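Local coordinates for protein separin (Saccharomyces cerevisiae, PDB 5U1T) that cleaves the SCC1 subunit of cohesin as a caspase-like cysteine protease at the onset of anaphase, and is held inactive by securin during most of the cell cycle, at residues L584-K588 / W589-S593; L1072-L1075 / P1076-M1079; L1178-P1181 / E1182-K1186. One frame throughout, in Å; residues are numbered along the deposited sequence.

Contact 1. Residues L584-K588 / W589-S593; sequences LYINK and WLQKS
Tyr585 meets Trp589 at one rim of its ring and Leu590 over one face, at the C-terminal end of helix 578-590. The two aromatic rings meet rim to rim. Their planes are only 16° apart, but neither ring covers the other. Tyr585 CE1 comes 3.7 Å from CD1 of the Trp589 five-membered ring. Leu590 takes another part of the tyrosine. Its CB sits over one ring face, offset toward the rim, while CD1 is 3.5 Å from Tyr585 CZ. Both aromatic side chains have CG anti to the backbone N (chi1 179° for Tyr585, -160° for Trp589), which sends them roughly the same way and brings their rims together. The helix widens here to a pi-type turn. Leu590 N bonds to Tyr585 O at 2.7 Å, and Trp589 N gives the same oxygen a weak second bond. A type I turn from Leu590 to Ser593 follows. The polar ends of both rings find one carboxylate: Tyr585 OH bonds to Glu604 OE1 and Trp589 NE1 to Glu604 OE2. Glu604 and Phe607 both lie on helix 602-617; Phe607 meets Tyr585 edge-to-face. Helix 557-572 packs against Tyr585 and Trp589, and helix 621-633 against Ile586 and Leu590.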
loop_
_atom_site.group_PDB
_atom_site.type_symbol
_atom_site.label_atom_id
_atom_site.label_comp_id
_atom_site.label_asym_id
_atom_site.label_seq_id
_atom_site.Cartn_x
_atom_site.Cartn_y
_atom_site.Cartn_z
ATOM N N LEU A 584 18.748 15.282 10.987
ATOM C CA LEU A 584 20.069 15.577 10.445
ATOM C C LEU A 584 19.982 16.161 9.051
ATOM O O LEU A 584 20.611 17.180 8.757
ATOM C CB LEU A 584 20.930 14.321 10.422
ATOM C CG LEU A 584 21.750 14.220 11.695
ATOM C CD1 LEU A 584 22.326 12.845 11.849
ATOM C CD2 LEU A 584 22.824 15.270 11.625
ATOM N N TYR A 585 19.183 15.520 8.211
ATOM C CA TYR A 585 19.035 15.951 6.838
ATOM C C TYR A 585 18.416 17.330 6.749
ATOM O O TYR A 585 18.844 18.146 5.931
ATOM C CB TYR A 585 18.199 14.950 6.047
ATOM C CG TYR A 585 17.981 15.338 4.605
ATOM C CD1 TYR A 585 19.022 15.295 3.692
ATOM C CD2 TYR A 585 16.727 15.731 4.158
ATOM C CE1 TYR A 585 18.822 15.651 2.378
ATOM C CE2 TYR A 585 16.515 16.082 2.852
ATOM C CZ TYR A 585 17.568 16.040 1.956
ATOM O OH TYR A 585 17.358 16.399 0.642
ATOM N N ILE A 586 17.428 17.605 7.597
ATOM C CA ILE A 586 16.766 18.900 7.566
ATOM C C ILE A 586 17.700 20.016 8.038
ATOM O O ILE A 586 17.759 21.079 7.418
ATOM C CB ILE A 586 15.479 18.917 8.428
ATOM C CG1 ILE A 586 14.402 18.019 7.811
ATOM C CG2 ILE A 586 14.933 20.342 8.583
ATOM C CD1 ILE A 586 13.093 18.060 8.573
ATOM N N ASN A 587 18.447 19.787 9.112
ATOM C CA ASN A 587 19.198 20.885 9.712
ATOM C C ASN A 587 20.645 21.045 9.279
ATOM O O ASN A 587 21.186 22.152 9.378
ATOM C CB ASN A 587 19.159 20.763 11.224
ATOM C CG ASN A 587 17.785 21.100 11.789
ATOM O OD1 ASN A 587 17.069 20.211 12.245
ATOM N ND2 ASN A 587 17.404 22.391 11.744
ATOM N N LYS A 588 21.273 19.966 8.807
ATOM C CA LYS A 588 22.685 20.016 8.452
ATOM C C LYS A 588 22.928 19.744 6.972
ATOM O O LYS A 588 24.049 19.846 6.504
ATOM C CB LYS A 588 23.487 19.020 9.289
ATOM C CG LYS A 588 23.330 19.204 10.775
ATOM C CD LYS A 588 23.482 20.650 11.155
ATOM C CE LYS A 588 24.866 20.932 11.726
ATOM N NZ LYS A 588 25.151 19.944 12.814
ATOM N N TRP A 589 21.891 19.385 6.228
ATOM C CA TRP A 589 22.039 19.304 4.782
ATOM C C TRP A 589 21.094 20.256 4.079
ATOM O O TRP A 589 21.510 21.266 3.520
ATOM C CB TRP A 589 21.808 17.881 4.260
ATOM C CG TRP A 589 22.433 17.725 2.913
ATOM C CD1 TRP A 589 21.809 17.778 1.703
ATOM C CD2 TRP A 589 23.826 17.571 2.639
ATOM N NE1 TRP A 589 22.723 17.633 0.692
ATOM C CE2 TRP A 589 23.971 17.509 1.241
ATOM C CE3 TRP A 589 24.966 17.466 3.444
ATOM C CZ2 TRP A 589 25.221 17.343 0.624
ATOM C CZ3 TRP A 589 26.205 17.298 2.830
ATOM C CH2 TRP A 589 26.320 17.242 1.435
ATOM N N LEU A 590 19.807 19.928 4.138
ATOM C CA LEU A 590 18.777 20.680 3.442
ATOM C C LEU A 590 18.815 22.155 3.777
ATOM O O LEU A 590 18.545 22.989 2.918
ATOM C CB LEU A 590 17.420 20.108 3.782
ATOM C CG LEU A 590 16.348 20.138 2.701
ATOM C CD1 LEU A 590 16.854 19.433 1.467
ATOM C CD2 LEU A 590 15.083 19.457 3.244
ATOM N N GLN A 591 19.172 22.478 5.018
ATOM C CA GLN A 591 19.193 23.867 5.478
ATOM C C GLN A 591 20.346 24.671 4.894
ATOM O O GLN A 591 20.227 25.889 4.708
ATOM C CB GLN A 591 19.276 23.926 7.000
ATOM C CG GLN A 591 18.458 25.059 7.586
ATOM C CD GLN A 591 17.019 25.052 7.074
ATOM O OE1 GLN A 591 16.313 24.044 7.168
ATOM N NE2 GLN A 591 16.587 26.181 6.515
ATOM N N LYS A 592 21.459 23.980 4.630
ATOM C CA LYS A 592 22.648 24.560 4.015
ATOM C C LYS A 592 22.573 24.424 2.500
ATOM O O LYS A 592 23.590 24.297 1.817
ATOM C CB LYS A 592 23.915 23.881 4.550
ATOM C CG LYS A 592 23.855 23.572 6.042
ATOM C CD LYS A 592 25.120 24.013 6.781
ATOM C CE LYS A 592 24.822 24.195 8.277
ATOM N NZ LYS A 592 23.602 25.035 8.501
ATOM N N SER A 593 21.351 24.442 1.990
ATOM C CA SER A 593 21.089 24.399 0.563
ATOM C C SER A 593 21.839 25.485 -0.215
ATOM O O SER A 593 22.455 25.201 -1.247
ATOM C CB SER A 593 19.583 24.543 0.316
ATOM O OG SER A 593 19.253 24.279 -1.036
#

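Contact 2. Residues L1072-L1075 / P1076-M1079; sequences LTDL and PRHM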
loop_
_atom_site.group_PDB
_atom_site.type_symbol
_atom_site.label_atom_id
_atom_site.label_comp_id
_atom_site.label_asym_id
_atom_site.label_seq_id
_atom_site.Cartn_x
_atom_site.Cartn_y
_atom_site.Cartn_z
ATOM N N LEU A 1072 -39.350 -2.124 15.216
ATOM C CA LEU A 1072 -37.980 -1.657 15.464
ATOM C C LEU A 1072 -37.153 -2.766 16.114
ATOM O O LEU A 1072 -35.990 -2.956 15.777
ATOM C CB LEU A 1072 -37.968 -0.408 16.350
ATOM C CG LEU A 1072 -36.761 0.543 16.478
ATOM C CD1 LEU A 1072 -36.964 1.512 17.625
ATOM C CD2 LEU A 1072 -35.431 -0.139 16.653
ATOM N N THR A 1073 -37.748 -3.493 17.056
ATOM C CA THR A 1073 -37.016 -4.530 17.790
ATOM C C THR A 1073 -36.830 -5.760 16.905
ATOM O O THR A 1073 -36.060 -6.653 17.226
ATOM C CB THR A 1073 -37.749 -4.944 19.087
ATOM O OG1 THR A 1073 -39.109 -5.199 18.766
ATOM C CG2 THR A 1073 -37.721 -3.849 20.119
ATOM N N ASP A 1074 -37.558 -5.796 15.796
ATOM C CA ASP A 1074 -37.475 -6.901 14.853
ATOM C C ASP A 1074 -36.374 -6.686 13.793
ATOM O O ASP A 1074 -35.780 -7.650 13.301
ATOM C CB ASP A 1074 -38.819 -7.100 14.164
ATOM C CG ASP A 1074 -38.898 -8.417 13.430
ATOM O OD1 ASP A 1074 -38.524 -9.444 14.039
ATOM O OD2 ASP A 1074 -39.330 -8.424 12.256
ATOM N N LEU A 1075 -36.129 -5.421 13.446
ATOM C CA LEU A 1075 -35.039 -5.031 12.553
ATOM C C LEU A 1075 -33.724 -5.761 12.850
ATOM O O LEU A 1075 -33.203 -6.452 11.978
ATOM C CB LEU A 1075 -34.815 -3.519 12.610
ATOM C CG LEU A 1075 -35.190 -2.752 11.349
ATOM C CD1 LEU A 1075 -34.391 -1.458 11.270
ATOM C CD2 LEU A 1075 -34.986 -3.594 10.096
ATOM N N PRO A 1076 -33.197 -5.655 14.086
ATOM C CA PRO A 1076 -31.904 -6.308 14.307
ATOM C C PRO A 1076 -31.983 -7.827 14.290
ATOM O O PRO A 1076 -30.947 -8.468 14.339
ATOM C CB PRO A 1076 -31.505 -5.837 15.702
ATOM C CG PRO A 1076 -32.533 -4.818 16.093
ATOM C CD PRO A 1076 -33.748 -5.153 15.350
ATOM N N ARG A 1077 -33.185 -8.392 14.288
ATOM C CA ARG A 1077 -33.323 -9.834 14.150
ATOM C C ARG A 1077 -33.248 -10.227 12.674
ATOM O O ARG A 1077 -32.703 -11.266 12.318
ATOM C CB ARG A 1077 -34.644 -10.316 14.769
ATOM C CG ARG A 1077 -34.645 -10.334 16.291
ATOM C CD ARG A 1077 -35.858 -11.035 16.851
ATOM N NE ARG A 1077 -37.114 -10.350 16.554
ATOM C CZ ARG A 1077 -37.903 -9.800 17.477
ATOM N NH1 ARG A 1077 -37.553 -9.836 18.761
ATOM N NH2 ARG A 1077 -39.040 -9.210 17.118
ATOM N N HIS A 1078 -33.790 -9.355 11.832
ATOM C CA HIS A 1078 -33.950 -9.585 10.414
ATOM C C HIS A 1078 -32.686 -9.235 9.585
ATOM O O HIS A 1078 -32.276 -10.005 8.708
ATOM C CB HIS A 1078 -35.158 -8.776 9.937
ATOM C CG HIS A 1078 -35.327 -8.742 8.453
ATOM N ND1 HIS A 1078 -35.672 -9.856 7.720
ATOM C CD2 HIS A 1078 -35.213 -7.724 7.568
ATOM C CE1 HIS A 1078 -35.754 -9.526 6.441
ATOM N NE2 HIS A 1078 -35.487 -8.238 6.324
ATOM N N MET A 1079 -32.087 -8.074 9.872
ATOM C CA MET A 1079 -30.959 -7.538 9.116
ATOM C C MET A 1079 -29.759 -8.495 8.991
ATOM O O MET A 1079 -29.202 -8.619 7.921
ATOM C CB MET A 1079 -30.498 -6.216 9.727
ATOM C CG MET A 1079 -31.458 -5.061 9.536
ATOM S SD MET A 1079 -32.093 -4.885 7.853
ATOM C CE MET A 1079 -30.970 -3.700 7.106
#
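Asp1074 and Arg1077 form a salt bridge at the start of helix 1075-1088, where the chain turns out of helix 1062-1072. The arrangement is a short turn joining two successive helices, with Pro1076 in the first turn of the second. The ionic contact is side-on. Arg1077 NE is 3.0 Å from Asp1074 OD1, and NH2 is 3.1 Å from the same oxygen. NE uses the anti lone pair of OD1. The carboxylate and guanidinium planes are 53° apart, yet OD1 stays in the guanidinium plane. Tyr1388 N also bonds to OD1, and the Tyr1388 ring makes a cation-pi contact with Arg1077. This ties the junction to helix 1388-1397. Among the backbone bonds, Asp1074 O accepts from both Arg1077 N and His1078 N. Leu1075 O takes a nearly straight bond from Met1079 N at 2.9 Å. An apolar contact pairs Leu1075 with Met1079, whose side chains lie side by side and point the same way. Leu1075 CD2 is 3.9 Å from Met1079 CG. His1078 turns its ring to helix 1111-1127, where NE2 bonds to Glu1114. Thr1073 O sits over the centre of the Arg1077 guanidinium, 3.7 Å from CZ.

Contact 3. Residues L1178-P1181 / E1182-K1186; sequences LSFP and EATKK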
loop_
_atom_site.group_PDB
_atom_site.type_symbol
_atom_site.label_atom_id
_atom_site.label_comp_id
_atom_site.label_asym_id
_atom_site.label_seq_id
_atom_site.Cartn_x
_atom_site.Cartn_y
_atom_site.Cartn_z
ATOM N N LEU A 1178 -30.918 -16.042 39.809
ATOM C CA LEU A 1178 -29.814 -15.786 38.900
ATOM C C LEU A 1178 -30.170 -14.879 37.745
ATOM O O LEU A 1178 -31.326 -14.729 37.371
ATOM C CB LEU A 1178 -29.253 -17.101 38.342
ATOM C CG LEU A 1178 -30.125 -18.298 37.947
ATOM C CD1 LEU A 1178 -31.139 -17.996 36.852
ATOM C CD2 LEU A 1178 -29.194 -19.389 37.502
ATOM N N SER A 1179 -29.137 -14.292 37.174
ATOM C CA SER A 1179 -29.281 -13.406 36.043
ATOM C C SER A 1179 -29.232 -14.168 34.732
ATOM O O SER A 1179 -28.778 -15.314 34.677
ATOM C CB SER A 1179 -28.173 -12.362 36.055
ATOM O OG SER A 1179 -26.916 -12.991 35.879
ATOM N N PHE A 1180 -29.680 -13.513 33.670
ATOM C CA PHE A 1180 -29.582 -14.095 32.351
ATOM C C PHE A 1180 -28.142 -14.477 31.995
ATOM O O PHE A 1180 -27.923 -15.540 31.406
ATOM C CB PHE A 1180 -30.146 -13.151 31.295
ATOM C CG PHE A 1180 -30.282 -13.784 29.935
ATOM C CD1 PHE A 1180 -31.404 -14.544 29.616
ATOM C CD2 PHE A 1180 -29.287 -13.634 28.977
ATOM C CE1 PHE A 1180 -31.534 -15.131 28.364
ATOM C CE2 PHE A 1180 -29.410 -14.214 27.727
ATOM C CZ PHE A 1180 -30.534 -14.969 27.418
ATOM N N PRO A 1181 -27.153 -13.621 32.335
ATOM C CA PRO A 1181 -25.804 -14.076 31.963
ATOM C C PRO A 1181 -25.299 -15.221 32.825
ATOM O O PRO A 1181 -24.477 -15.981 32.327
ATOM C CB PRO A 1181 -24.938 -12.819 32.155
ATOM C CG PRO A 1181 -25.904 -11.684 32.044
ATOM C CD PRO A 1181 -27.151 -12.189 32.700
ATOM N N GLU A 1182 -25.781 -15.354 34.059
ATOM C CA GLU A 1182 -25.401 -16.485 34.902
ATOM C C GLU A 1182 -26.058 -17.795 34.493
ATOM O O GLU A 1182 -25.415 -18.850 34.490
ATOM C CB GLU A 1182 -25.736 -16.197 36.343
ATOM C CG GLU A 1182 -24.812 -15.192 36.904
ATOM C CD GLU A 1182 -25.167 -14.807 38.316
ATOM O OE1 GLU A 1182 -26.394 -14.829 38.661
ATOM O OE2 GLU A 1182 -24.202 -14.493 39.073
ATOM N N ALA A 1183 -27.340 -17.726 34.160
ATOM C CA ALA A 1183 -28.033 -18.877 33.611
ATOM C C ALA A 1183 -27.347 -19.344 32.331
ATOM O O ALA A 1183 -27.190 -20.549 32.099
ATOM C CB ALA A 1183 -29.489 -18.540 33.347
ATOM N N THR A 1184 -26.933 -18.388 31.502
ATOM C CA THR A 1184 -26.234 -18.712 30.266
ATOM C C THR A 1184 -24.905 -19.433 30.572
ATOM O O THR A 1184 -24.577 -20.434 29.944
ATOM C CB THR A 1184 -25.999 -17.448 29.419
ATOM O OG1 THR A 1184 -27.260 -16.933 28.989
ATOM C CG2 THR A 1184 -25.224 -17.775 28.195
ATOM N N LYS A 1185 -24.158 -18.942 31.553
ATOM C CA LYS A 1185 -22.958 -19.634 32.001
ATOM C C LYS A 1185 -23.212 -21.042 32.520
ATOM O O LYS A 1185 -22.559 -21.981 32.090
ATOM C CB LYS A 1185 -22.257 -18.841 33.094
ATOM C CG LYS A 1185 -21.050 -18.094 32.619
ATOM C CD LYS A 1185 -20.074 -17.876 33.765
ATOM C CE LYS A 1185 -19.548 -19.202 34.309
ATOM N NZ LYS A 1185 -18.367 -19.007 35.235
ATOM N N LYS A 1186 -24.132 -21.183 33.463
ATOM C CA LYS A 1186 -24.377 -22.471 34.104
ATOM C C LYS A 1186 -24.757 -23.546 33.082
ATOM O O LYS A 1186 -24.312 -24.702 33.170
ATOM C CB LYS A 1186 -25.466 -22.335 35.158
ATOM C CG LYS A 1186 -24.983 -21.943 36.545
ATOM C CD LYS A 1186 -26.186 -21.747 37.485
ATOM C CE LYS A 1186 -25.776 -21.665 38.955
ATOM N NZ LYS A 1186 -24.523 -20.854 39.138
#
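Ser1179 and Glu1182 form a capping box at the start of helix 1180-1198, with Ser1179 as N-cap. The box is built from two reciprocal hydrogen bonds. Glu1182 N gives to Ser1179 OG at 3.2 Å. Ser1179 N gives to Glu1182 OE1 at 3.2 Å, in a bond close to straight (170°) that meets the oxygen on its anti side. Ser1179 OG adds a weak bond to the same OE1. The serine OG lies between its own N and carbonyl carbon (chi1 65°), and this brings it to the first turn of the helix. The regular helix bonds begin at once, with Ala1183 N to Ser1179 O and Lys1185 N to Pro1181 O. Apolar contacts come from Leu1178, just before the cap. Its CD1 lies 3.9 Å from Ala1183 CB, and its CD2 is 3.8 Å from Lys1186 CD. Phe1180 stacks on Phe1139 of strand 1132-1139, and Ala1183 touches Ile1233 and Trp1237 of helix 1209-1237. Phe1180 and Ala1183 thus pack the first turn against that strand and that helix. Thr1184 binds Phe1180 O twice, through N at 3.0 Å and OG1 at 2.9 Å, from opposite faces of the carbonyl plane. The same OG1 sits over one face of the Phe1180 ring.

How the contacts relate
The three contacts follow one another along the chain, each a local arrangement at a helix end. Contact 1 closes helix 578-590 in the long run of helices that makes up much of the chain. Contacts 2 and 3 open helices 1075-1088 and 1180-1198. Their centres lie about 24 Å apart, on the same side of the chain's centre, whereas the centre of contact 1 is about 62 Å from that of contact 2 and 66 Å from that of contact 3. Both later contacts come close to strand 1132-1139 of the mixed sheet. Contact 3 packs on the end of this strand, while contact 2 reaches it by a long, weak ion pair from Arg1077 to Asp1138.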